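Local coordinates for BfpC (Escherichia coli, PDB 3VHJ), which takes part in building type IV pili as an inner-membrane biogenesis protein, represented by its N-terminal cytoplasmic domain, which probably engages the assembly ATPase BfpD, at residues Leu20-Ser25 and Glu56-Gly61; Lys45-Ile50 and Lys159-Lys164; Ser84-Pro90 and Trp133-Pro139; Phe123-Tyr129 and Asp141-Gly145. The protein carries 1 engineered substitution. One frame throughout, in Å; residues are numbered along the deposited sequence.

Contact 1 of 4, residues Leu20-Ser25 and Glu56-Gly61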
# COMPACT_ATOMS: atom_id res chain seq x y z
N LEU A 20 -4.46 -2.87 1.53
CA LEU A 20 -4.95 -2.61 2.88
C LEU A 20 -5.64 -1.25 2.88
O LEU A 20 -5.44 -0.45 1.97
CB LEU A 20 -3.78 -2.57 3.87
CG LEU A 20 -3.02 -3.89 4.06
CD1 LEU A 20 -1.60 -3.60 4.46
CD2 LEU A 20 -3.72 -4.73 5.10
N LEU A 21 -6.45 -0.99 3.89
CA LEU A 21 -7.13 0.30 4.01
C LEU A 21 -6.24 1.14 4.91
O LEU A 21 -6.13 0.85 6.10
CB LEU A 21 -8.50 0.14 4.66
CG LEU A 21 -9.30 1.43 4.92
CD1 LEU A 21 -9.58 2.13 3.60
CD2 LEU A 21 -10.60 1.08 5.62
N TRP A 22 -5.62 2.18 4.35
CA TRP A 22 -4.74 3.03 5.12
C TRP A 22 -5.39 4.32 5.56
O TRP A 22 -6.21 4.90 4.84
CB TRP A 22 -3.49 3.38 4.30
CG TRP A 22 -2.61 2.20 4.02
CD1 TRP A 22 -2.74 1.30 3.00
CD2 TRP A 22 -1.47 1.79 4.77
NE1 TRP A 22 -1.75 0.35 3.07
CE2 TRP A 22 -0.95 0.63 4.15
CE3 TRP A 22 -0.83 2.29 5.91
CZ2 TRP A 22 0.17 -0.04 4.64
CZ3 TRP A 22 0.29 1.63 6.40
CH2 TRP A 22 0.78 0.47 5.76
N GLY A 23 -5.01 4.78 6.74
CA GLY A 23 -5.55 6.02 7.26
C GLY A 23 -4.67 6.61 8.34
O GLY A 23 -3.74 5.98 8.83
N SER A 24 -4.97 7.85 8.68
CA SER A 24 -4.25 8.56 9.73
C SER A 24 -5.28 9.45 10.41
O SER A 24 -6.30 9.80 9.81
CB SER A 24 -3.10 9.39 9.15
OG SER A 24 -3.55 10.27 8.14
N SER A 25 -5.03 9.78 11.66
CA SER A 25 -5.97 10.62 12.40
C SER A 25 -5.84 12.06 11.95
O SER A 25 -4.82 12.46 11.38
CB SER A 25 -5.68 10.54 13.89
OG SER A 25 -4.45 11.15 14.18
N GLU A 56 2.14 9.41 12.45
CA GLU A 56 1.78 8.02 12.30
C GLU A 56 0.57 7.77 11.41
O GLU A 56 -0.17 8.69 11.06
CB GLU A 56 1.53 7.41 13.67
CG GLU A 56 2.78 7.38 14.53
CD GLU A 56 2.55 6.68 15.84
OE1 GLU A 56 2.16 7.36 16.81
OE2 GLU A 56 2.75 5.45 15.88
N GLN A 57 0.40 6.51 11.05
CA GLN A 57 -0.71 6.08 10.22
C GLN A 57 -0.94 4.60 10.48
O GLN A 57 -0.14 3.94 11.14
CB GLN A 57 -0.42 6.34 8.74
CG GLN A 57 0.69 5.50 8.14
CD GLN A 57 1.08 5.97 6.76
OE1 GLN A 57 0.24 6.09 5.87
NE2 GLN A 57 2.37 6.24 6.56
N PHE A 58 -2.04 4.07 9.96
CA PHE A 58 -2.35 2.68 10.20
C PHE A 58 -2.96 2.00 8.98
O PHE A 58 -3.46 2.66 8.07
CB PHE A 58 -3.33 2.59 11.37
CG PHE A 58 -4.50 3.51 11.23
CD1 PHE A 58 -5.58 3.16 10.43
CD2 PHE A 58 -4.50 4.76 11.85
CE1 PHE A 58 -6.65 4.05 10.25
CE2 PHE A 58 -5.56 5.64 11.69
CZ PHE A 58 -6.64 5.29 10.89
N ALA A 59 -2.90 0.68 8.98
CA ALA A 59 -3.47 -0.11 7.90
C ALA A 59 -4.47 -1.08 8.52
O ALA A 59 -4.24 -1.63 9.59
CB ALA A 59 -2.37 -0.88 7.18
N VAL A 60 -5.60 -1.28 7.85
CA VAL A 60 -6.61 -2.22 8.32
C VAL A 60 -6.72 -3.32 7.27
O VAL A 60 -6.91 -3.03 6.09
CB VAL A 60 -7.97 -1.53 8.53
CG1 VAL A 60 -9.06 -2.57 8.77
CG2 VAL A 60 -7.89 -0.61 9.75
N GLY A 61 -6.59 -4.57 7.71
CA GLY A 61 -6.66 -5.69 6.78
C GLY A 61 -8.05 -6.24 6.53
O GLY A 61 -9.00 -5.96 7.27
O HOH W 1 -2.59 8.78 12.45

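Contact 2 of 4, residues Lys45-Ile50 and Lys159-Lys164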
# COMPACT_ATOMS: atom_id res chain seq x y z
N LYS A 45 -10.26 -7.11 12.48
CA LYS A 45 -9.43 -7.23 13.67
C LYS A 45 -7.95 -7.17 13.29
O LYS A 45 -7.08 -7.27 14.15
CB LYS A 45 -9.69 -8.57 14.38
CG LYS A 45 -11.11 -8.78 14.86
CD LYS A 45 -11.19 -9.96 15.82
CE LYS A 45 -10.78 -11.28 15.15
NZ LYS A 45 -11.79 -11.72 14.15
N LEU A 46 -7.68 -7.02 12.00
CA LEU A 46 -6.31 -6.97 11.50
C LEU A 46 -5.83 -5.54 11.29
O LEU A 46 -6.49 -4.75 10.62
CB LEU A 46 -6.22 -7.73 10.17
CG LEU A 46 -6.54 -9.23 10.26
CD1 LEU A 46 -6.51 -9.83 8.86
CD2 LEU A 46 -5.52 -9.93 11.15
N TYR A 47 -4.68 -5.21 11.86
CA TYR A 47 -4.16 -3.86 11.73
C TYR A 47 -2.65 -3.78 11.91
O TYR A 47 -1.99 -4.74 12.29
CB TYR A 47 -4.80 -2.96 12.78
CG TYR A 47 -4.33 -3.30 14.18
CD1 TYR A 47 -4.93 -4.32 14.91
CD2 TYR A 47 -3.24 -2.64 14.75
CE1 TYR A 47 -4.46 -4.68 16.18
CE2 TYR A 47 -2.76 -2.98 16.00
CZ TYR A 47 -3.38 -4.00 16.71
OH TYR A 47 -2.88 -4.36 17.95
N SER A 48 -2.13 -2.60 11.63
CA SER A 48 -0.71 -2.34 11.79
C SER A 48 -0.57 -0.83 11.89
O SER A 48 -1.20 -0.09 11.14
CB SER A 48 0.08 -2.86 10.60
OG SER A 48 1.45 -2.56 10.76
N VAL A 49 0.23 -0.38 12.84
CA VAL A 49 0.46 1.04 12.99
C VAL A 49 1.90 1.26 12.58
O VAL A 49 2.79 0.55 13.02
CB VAL A 49 0.28 1.50 14.46
CG1 VAL A 49 0.62 2.98 14.58
CG2 VAL A 49 -1.16 1.26 14.89
N ILE A 50 2.13 2.23 11.70
CA ILE A 50 3.50 2.51 11.29
C ILE A 50 3.81 3.96 11.57
O ILE A 50 2.96 4.85 11.41
CB ILE A 50 3.72 2.20 9.79
CG1 ILE A 50 2.97 3.20 8.92
CG2 ILE A 50 3.23 0.79 9.49
CD1 ILE A 50 3.29 3.06 7.44
N LYS A 159 6.30 -3.82 8.84
CA LYS A 159 5.53 -4.07 10.05
C LYS A 159 4.50 -5.13 9.70
O LYS A 159 3.88 -5.08 8.63
CB LYS A 159 4.84 -2.79 10.52
CG LYS A 159 5.77 -1.62 10.81
CD LYS A 159 6.67 -1.88 12.01
CE LYS A 159 5.86 -2.03 13.30
NZ LYS A 159 5.08 -0.80 13.62
N LYS A 160 4.31 -6.09 10.60
CA LYS A 160 3.36 -7.17 10.36
C LYS A 160 1.95 -6.86 10.86
O LYS A 160 1.76 -6.07 11.78
CB LYS A 160 3.84 -8.44 11.05
CG LYS A 160 5.17 -8.99 10.53
CD LYS A 160 5.57 -10.23 11.33
CE LYS A 160 6.81 -10.88 10.76
NZ LYS A 160 7.97 -9.95 10.79
N LEU A 161 0.96 -7.48 10.23
CA LEU A 161 -0.42 -7.30 10.63
C LEU A 161 -0.58 -7.95 12.01
O LEU A 161 -0.07 -9.04 12.25
CB LEU A 161 -1.37 -7.97 9.64
CG LEU A 161 -1.50 -7.31 8.26
CD1 LEU A 161 -2.48 -8.09 7.39
CD2 LEU A 161 -1.98 -5.89 8.45
N LYS A 162 -1.27 -7.25 12.90
CA LYS A 162 -1.53 -7.77 14.24
C LYS A 162 -3.03 -8.02 14.30
O LYS A 162 -3.78 -7.48 13.48
CB LYS A 162 -1.12 -6.74 15.30
CG LYS A 162 0.37 -6.39 15.25
CD LYS A 162 0.74 -5.23 16.17
CE LYS A 162 0.80 -5.64 17.63
NZ LYS A 162 -0.53 -6.05 18.17
N GLU A 163 -3.48 -8.82 15.25
CA GLU A 163 -4.90 -9.12 15.33
C GLU A 163 -5.53 -8.70 16.65
O GLU A 163 -4.88 -8.73 17.70
CB GLU A 163 -5.12 -10.61 15.08
CG GLU A 163 -6.56 -11.06 15.01
CD GLU A 163 -6.73 -12.32 14.19
OE1 GLU A 163 -5.85 -13.20 14.26
OE2 GLU A 163 -7.75 -12.44 13.47
N LYS A 164 -6.81 -8.31 16.58
CA LYS A 164 -7.60 -7.87 17.73
C LYS A 164 -7.41 -6.40 18.03
O LYS A 164 -8.38 -5.63 17.82
CB LYS A 164 -7.25 -8.70 18.97
CG LYS A 164 -7.50 -10.19 18.81
CD LYS A 164 -6.95 -11.00 19.99
CE LYS A 164 -7.63 -10.65 21.30
NZ LYS A 164 -7.32 -9.27 21.75
O HOH W 2 2.84 -4.07 13.09
O HOH W 3 2.47 -2.51 8.44

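Contact 3 of 4, residues Ser84-Pro90 and Trp133-Pro139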
# COMPACT_ATOMS: atom_id res chain seq x y z
N SER A 84 8.15 11.74 -2.46
CA SER A 84 6.89 11.05 -2.73
C SER A 84 7.02 10.19 -3.99
O SER A 84 7.91 10.42 -4.81
CB SER A 84 5.77 12.07 -2.92
OG SER A 84 6.09 12.98 -3.97
N PHE A 85 6.13 9.22 -4.15
CA PHE A 85 6.20 8.35 -5.32
C PHE A 85 4.91 7.56 -5.50
O PHE A 85 4.15 7.36 -4.56
CB PHE A 85 7.36 7.36 -5.17
CG PHE A 85 7.19 6.40 -4.01
CD1 PHE A 85 6.53 5.19 -4.18
CD2 PHE A 85 7.66 6.73 -2.75
CE1 PHE A 85 6.33 4.32 -3.11
CE2 PHE A 85 7.48 5.86 -1.66
CZ PHE A 85 6.81 4.66 -1.85
N CYS A 86 4.68 7.11 -6.73
CA CYS A 86 3.52 6.30 -7.04
C CYS A 86 3.96 5.38 -8.17
O CYS A 86 5.00 5.61 -8.79
CB CYS A 86 2.34 7.16 -7.48
SG CYS A 86 2.32 7.57 -9.24
N GLY A 87 3.18 4.35 -8.44
CA GLY A 87 3.55 3.46 -9.53
C GLY A 87 2.62 2.30 -9.74
O GLY A 87 1.85 1.93 -8.85
N LEU A 88 2.69 1.74 -10.94
CA LEU A 88 1.92 0.58 -11.36
C LEU A 88 3.00 -0.50 -11.45
O LEU A 88 3.97 -0.35 -12.19
CB LEU A 88 1.30 0.83 -12.73
CG LEU A 88 0.64 -0.35 -13.45
CD1 LEU A 88 -0.55 -0.86 -12.66
CD2 LEU A 88 0.19 0.12 -14.84
N PHE A 89 2.83 -1.58 -10.69
CA PHE A 89 3.83 -2.65 -10.66
C PHE A 89 3.24 -4.04 -10.72
O PHE A 89 2.24 -4.33 -10.08
CB PHE A 89 4.63 -2.60 -9.35
CG PHE A 89 5.36 -1.31 -9.10
CD1 PHE A 89 6.64 -1.11 -9.61
CD2 PHE A 89 4.80 -0.34 -8.28
CE1 PHE A 89 7.35 0.03 -9.30
CE2 PHE A 89 5.51 0.81 -7.96
CZ PHE A 89 6.79 1.00 -8.47
N PRO A 90 3.88 -4.94 -11.48
CA PRO A 90 3.39 -6.32 -11.58
C PRO A 90 4.07 -7.07 -10.44
O PRO A 90 5.28 -6.91 -10.24
CB PRO A 90 3.92 -6.81 -12.93
CG PRO A 90 4.55 -5.58 -13.58
CD PRO A 90 4.95 -4.70 -12.46
N TRP A 133 3.64 13.74 -7.48
CA TRP A 133 4.66 12.76 -7.10
C TRP A 133 6.06 13.15 -7.56
O TRP A 133 6.24 13.63 -8.68
CB TRP A 133 4.34 11.37 -7.67
CG TRP A 133 2.89 10.97 -7.64
CD1 TRP A 133 2.03 10.96 -8.71
CD2 TRP A 133 2.13 10.53 -6.51
NE1 TRP A 133 0.78 10.54 -8.31
CE2 TRP A 133 0.82 10.27 -6.96
CE3 TRP A 133 2.43 10.34 -5.15
CZ2 TRP A 133 -0.20 9.83 -6.11
CZ3 TRP A 133 1.42 9.90 -4.30
CH2 TRP A 133 0.12 9.65 -4.78
N ASP A 134 7.05 12.93 -6.71
CA ASP A 134 8.43 13.23 -7.08
C ASP A 134 8.85 12.20 -8.13
O ASP A 134 9.56 12.52 -9.08
CB ASP A 134 9.36 13.17 -5.86
CG ASP A 134 9.19 14.37 -4.94
OD1 ASP A 134 9.06 15.50 -5.46
OD2 ASP A 134 9.21 14.19 -3.70
N ARG A 135 8.41 10.96 -7.94
CA ARG A 135 8.72 9.87 -8.86
C ARG A 135 7.48 9.07 -9.21
O ARG A 135 6.61 8.85 -8.37
CB ARG A 135 9.77 8.92 -8.26
CG ARG A 135 11.15 9.51 -8.05
CD ARG A 135 11.73 10.10 -9.34
NE ARG A 135 11.85 9.14 -10.44
CZ ARG A 135 12.74 8.15 -10.49
NH1 ARG A 135 13.61 7.98 -9.50
NH2 ARG A 135 12.78 7.34 -11.54
N THR A 136 7.39 8.64 -10.47
CA THR A 136 6.28 7.83 -10.95
C THR A 136 6.86 6.66 -11.74
O THR A 136 7.73 6.84 -12.59
CB THR A 136 5.34 8.63 -11.88
OG1 THR A 136 4.73 9.71 -11.15
CG2 THR A 136 4.25 7.73 -12.43
N TYR A 137 6.35 5.46 -11.46
CA TYR A 137 6.81 4.24 -12.12
C TYR A 137 5.68 3.48 -12.79
O TYR A 137 4.55 3.46 -12.29
CB TYR A 137 7.47 3.31 -11.10
CG TYR A 137 8.54 3.97 -10.27
CD1 TYR A 137 9.80 4.21 -10.79
CD2 TYR A 137 8.28 4.37 -8.95
CE1 TYR A 137 10.79 4.83 -10.03
CE2 TYR A 137 9.25 4.99 -8.18
CZ TYR A 137 10.51 5.22 -8.73
OH TYR A 137 11.48 5.84 -7.99
N SER A 138 5.99 2.83 -13.91
CA SER A 138 5.02 2.02 -14.64
C SER A 138 5.78 1.24 -15.70
O SER A 138 6.88 1.61 -16.08
CB SER A 138 3.95 2.90 -15.30
OG SER A 138 4.48 3.62 -16.41
N PRO A 139 5.19 0.13 -16.18
CA PRO A 139 5.85 -0.68 -17.21
C PRO A 139 6.10 0.12 -18.50
O PRO A 139 5.42 1.11 -18.77
CB PRO A 139 4.86 -1.83 -17.43
CG PRO A 139 4.24 -1.98 -16.06
CD PRO A 139 3.98 -0.54 -15.68

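Contact 4 of 4, residues Phe123-Tyr129 and Asp141-Gly145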
# COMPACT_ATOMS: atom_id res chain seq x y z
N PHE A 123 -4.81 3.41 -12.12
CA PHE A 123 -3.59 4.20 -12.11
C PHE A 123 -3.79 5.54 -12.82
O PHE A 123 -3.50 6.61 -12.27
CB PHE A 123 -2.48 3.40 -12.79
CG PHE A 123 -1.17 4.11 -12.88
CD1 PHE A 123 -0.45 4.45 -11.73
CD2 PHE A 123 -0.61 4.40 -14.13
CE1 PHE A 123 0.80 5.05 -11.82
CE2 PHE A 123 0.64 5.00 -14.23
CZ PHE A 123 1.35 5.33 -13.07
N PHE A 124 -4.28 5.48 -14.05
CA PHE A 124 -4.50 6.69 -14.83
C PHE A 124 -5.63 7.57 -14.30
O PHE A 124 -5.48 8.78 -14.22
CB PHE A 124 -4.81 6.33 -16.29
CG PHE A 124 -3.60 6.04 -17.12
CD1 PHE A 124 -3.34 4.76 -17.58
CD2 PHE A 124 -2.70 7.06 -17.44
CE1 PHE A 124 -2.21 4.49 -18.36
CE2 PHE A 124 -1.57 6.80 -18.21
CZ PHE A 124 -1.33 5.51 -18.67
N ASP A 125 -6.75 6.96 -13.93
CA ASP A 125 -7.88 7.74 -13.43
C ASP A 125 -7.70 8.38 -12.06
O ASP A 125 -8.21 9.47 -11.82
CB ASP A 125 -9.15 6.88 -13.40
CG ASP A 125 -9.58 6.39 -14.77
OD1 ASP A 125 -9.34 7.11 -15.77
OD2 ASP A 125 -10.16 5.29 -14.85
N HIS A 126 -6.96 7.74 -11.17
CA HIS A 126 -6.82 8.29 -9.82
C HIS A 126 -5.43 8.48 -9.24
O HIS A 126 -5.26 9.26 -8.31
CB HIS A 126 -7.61 7.42 -8.84
CG HIS A 126 -9.02 7.16 -9.25
ND1 HIS A 126 -10.00 8.13 -9.22
CD2 HIS A 126 -9.62 6.04 -9.72
CE1 HIS A 126 -11.14 7.62 -9.64
NE2 HIS A 126 -10.94 6.35 -9.95
N VAL A 127 -4.43 7.80 -9.78
CA VAL A 127 -3.10 7.88 -9.19
C VAL A 127 -2.05 8.72 -9.90
O VAL A 127 -1.53 9.67 -9.33
CB VAL A 127 -2.53 6.46 -8.99
CG1 VAL A 127 -1.18 6.53 -8.27
CG2 VAL A 127 -3.53 5.61 -8.22
N ALA A 128 -1.72 8.34 -11.12
CA ALA A 128 -0.69 9.02 -11.90
C ALA A 128 -0.72 10.54 -11.81
O ALA A 128 0.33 11.18 -11.70
CB ALA A 128 -0.80 8.59 -13.36
N TYR A 129 -1.91 11.12 -11.85
CA TYR A 129 -2.04 12.57 -11.83
C TYR A 129 -2.81 13.10 -10.64
O TYR A 129 -3.26 14.25 -10.67
CB TYR A 129 -2.72 13.01 -13.12
CG TYR A 129 -2.17 12.31 -14.34
CD1 TYR A 129 -0.84 12.49 -14.71
CD2 TYR A 129 -2.96 11.46 -15.09
CE1 TYR A 129 -0.31 11.82 -15.82
CE2 TYR A 129 -2.44 10.78 -16.20
CZ TYR A 129 -1.12 10.97 -16.56
OH TYR A 129 -0.60 10.30 -17.64
N ASP A 141 5.39 -0.49 -21.54
CA ASP A 141 4.23 -0.42 -22.42
C ASP A 141 3.16 0.53 -21.88
O ASP A 141 2.12 0.71 -22.52
CB ASP A 141 3.64 -1.82 -22.64
CG ASP A 141 3.06 -2.42 -21.37
OD1 ASP A 141 2.08 -1.86 -20.84
OD2 ASP A 141 3.59 -3.45 -20.91
N VAL A 142 3.41 1.11 -20.71
CA VAL A 142 2.47 2.06 -20.11
C VAL A 142 2.98 3.47 -20.36
O VAL A 142 2.20 4.39 -20.60
CB VAL A 142 2.32 1.82 -18.59
CG1 VAL A 142 1.36 2.84 -18.00
CG2 VAL A 142 1.79 0.42 -18.35
N GLY A 143 4.30 3.63 -20.29
CA GLY A 143 4.92 4.92 -20.56
C GLY A 143 4.73 6.11 -19.63
O GLY A 143 4.92 7.25 -20.06
N VAL A 144 4.35 5.87 -18.38
CA VAL A 144 4.19 6.98 -17.45
C VAL A 144 5.31 6.88 -16.41
O VAL A 144 5.37 5.92 -15.64
CB VAL A 144 2.82 6.93 -16.74
CG1 VAL A 144 2.67 8.14 -15.82
CG2 VAL A 144 1.71 6.92 -17.78
N GLY A 145 6.19 7.87 -16.39
CA GLY A 145 7.29 7.83 -15.45
C GLY A 145 8.30 6.79 -15.90
O GLY A 145 8.35 6.45 -17.09

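Contact 1 of 4, residues Leu20-Ser25 and Glu56-Gly61
Four backbone hydrogen bonds tie Leu20-Ser25 to Glu56-Gly61 as antiparallel strands. Leu21 and Val60 exchange two, Leu21 N to Val60 O at 3.0 Å and Val60 N to Leu21 O at 2.8 Å; Gly23 and Phe58 repeat the pattern, Gly23 N to Phe58 O at 2.9 Å and Phe58 N to Gly23 O at 2.8 Å. Between them Trp22 and Ala59 form a non-hydrogen-bonded pair, and Ala59 CB sits squarely over the Trp22 six-membered ring, 3.4 Å from its centroid, a CH-pi contact. Past Gly23 the segments are joined through water 1, which accepts from Ser25 N and donates to Glu56 O, each at 2.8 Å. Several polar groups have partners outside the pair: Leu20 N and Trp22 NE1 bond to Asp110, Gln57 to Val107 and Gly105, and Ser25 OG to Glu29 O. Strand 21-23 is an outer strand of the four-stranded sheet; strand 55-60 pairs with 46-52 on its other edge, while Leu21, Phe58 and Val60 pack against helix 31-42.

Contact 2 of 4, residues Lys45-Ile50 and Lys159-Lys164
This is an antiparallel edge pairing, where the last modelled residues of the chain add an outer strand to the four-stranded sheet. Lys45-Ile50 belongs to the longer strand 46-52; Lys159-Lys164 runs against it and forms regular strand only at 162-163. Tyr47 and Lys162 are the hydrogen-bonded pair, Tyr47 N to Lys162 O at 2.9 Å and Lys162 N to Tyr47 O at 2.7 Å, and Lys164 N reaches Lys45 O at 2.7 Å. The same pair meets through its side chains: Lys162 CB lies over the Tyr47 ring, 4.1 Å from the centroid, and the side chain runs on along the ring so that Lys162 NZ donates to Tyr47 OH at 2.9 Å. Nearer Lys159 the backbones part. Waters 2 and 3 fill the gap, linking Ser48 OG to Lys160 O and Lys159 O, while Lys159 NZ spans it directly to Val49 O at 2.7 Å. Glu163 forms its salt bridge with Lys63, and Leu161 packs on Thr73. Helix 31-42 covers the face carrying Tyr47 and Val49. Strand 46-52 forms a beta hairpin with 55-60, so the last residues flank that hairpin in an antiparallel sheet, ordered 21-23, 55-60, 46-52, 162-163, backed by a helix.

Contact 3 of 4, residues Ser84-Pro90 and Trp133-Pro139
Here a parallel pair edges a mixed sheet: after strands 85-90, 96-101 and 107-113, the chain crosses through helix 116-127 and returns as strand 135-137 beside 85-90. The two strand axes are 4.6 Å apart and only 5° from parallel. The bonds step from strand to strand: Arg135 N to Ser84 O at 3.2 Å, Cys86 N to Arg135 O at 3.1 Å, Tyr137 N to Cys86 O at 3.0 Å and Leu88 N to Tyr137 O at 2.9 Å. At the start of the pair Ser84 and Asp134 lock together, with Ser84 N giving to Asp134 OD2 and Asp134 N to Ser84 OG, both at 2.9 Å; Asp134 also has a salt bridge to Lys103. On the helix-facing side the Cys86 sulfur lies over the Trp133 five-membered ring, SG 3.5 Å from its centroid, a sulfur-aromatic contact. On the other face, Phe89 CZ packs 3.6 Å from Tyr137 CB across bare Gly87, where a CB would clash with the Phe89 ring. Back on the helix side, Leu88 CD2 meets Pro139 CD at 3.9 Å. The chemistry is split: directional polar bonds set the register at the Ser84 end and along the backbones, while Cys86 and Trp133 pack on the helix side, Phe89 and Tyr137 on the other, in a contact buried in the middle and open at its edge.

Contact 4 of 4, residues Phe123-Tyr129 and Asp141-Gly145
Val144 pushes its side chain into a mostly aromatic patch on Phe123-Tyr129, with more of its own surface covered than any other residue of either segment. Its CG2 comes 3.3 Å from Phe124 CE2, a tight apolar contact, and its CB lies at the edge of the Phe123 ring, 3.8 Å from CE2. Ala128 CB and Tyr129 OH border the same spot, at 4.3 Å from Val144 CG1 and 4.1 Å from Val144 CG2. Val142 adds a second valine, with CG1 3.8 Å from Phe124 CZ and 4.4 Å from Phe123 CE2. Val142 and Val144 both point toward the helix, with Gly143, at positive phi, between them. Phe123-Tyr129 takes in the last turn of helix 116-127 and the residues after it; the winding loosens into a pi-type turn: Phe123 O accepts from both Val127 N at 2.9 Å and Ala128 N at 2.7 Å. Across the gap the chain is a loop that follows strand 135-137, so the contact folds this loop back over the helix that precedes the strand. The contact is van der Waals packing without hydrogen bonds between the segments, and small, burying 198 Å² in all. Polar ties lie just beyond it: Asp141 bridges to Lys116 in the same helix, and Val144 O takes a hydrogen bond from Ser138 OG. Phe123 also reaches Cys86, Leu88 and Thr136, placing its ring between the helix and the sheet.

How the contacts relate
The four contacts fall into two groups on opposite sides of the chain's centre. Contacts 1 and 2, with centres 9 Å apart, share the antiparallel sheet: neighbouring strands 55-60 and 46-52 join them (Ala59 N to Ser48 O, 2.9 Å). Contact 3 lies on the edge of the mixed sheet, and contact 4 packs beside it where helix 116-127 meets the loop after strand 135-137, with centres 8 Å apart. Between the groups, centres are 20 to 30 Å apart and nothing touches. Along the chain, contact 1 closes before contact 3 opens, yet contacts 3 and 4 nest within the loop contact 2 closes, so the domain's last strand, 162-163, returns to the antiparallel sheet and ties both halves together.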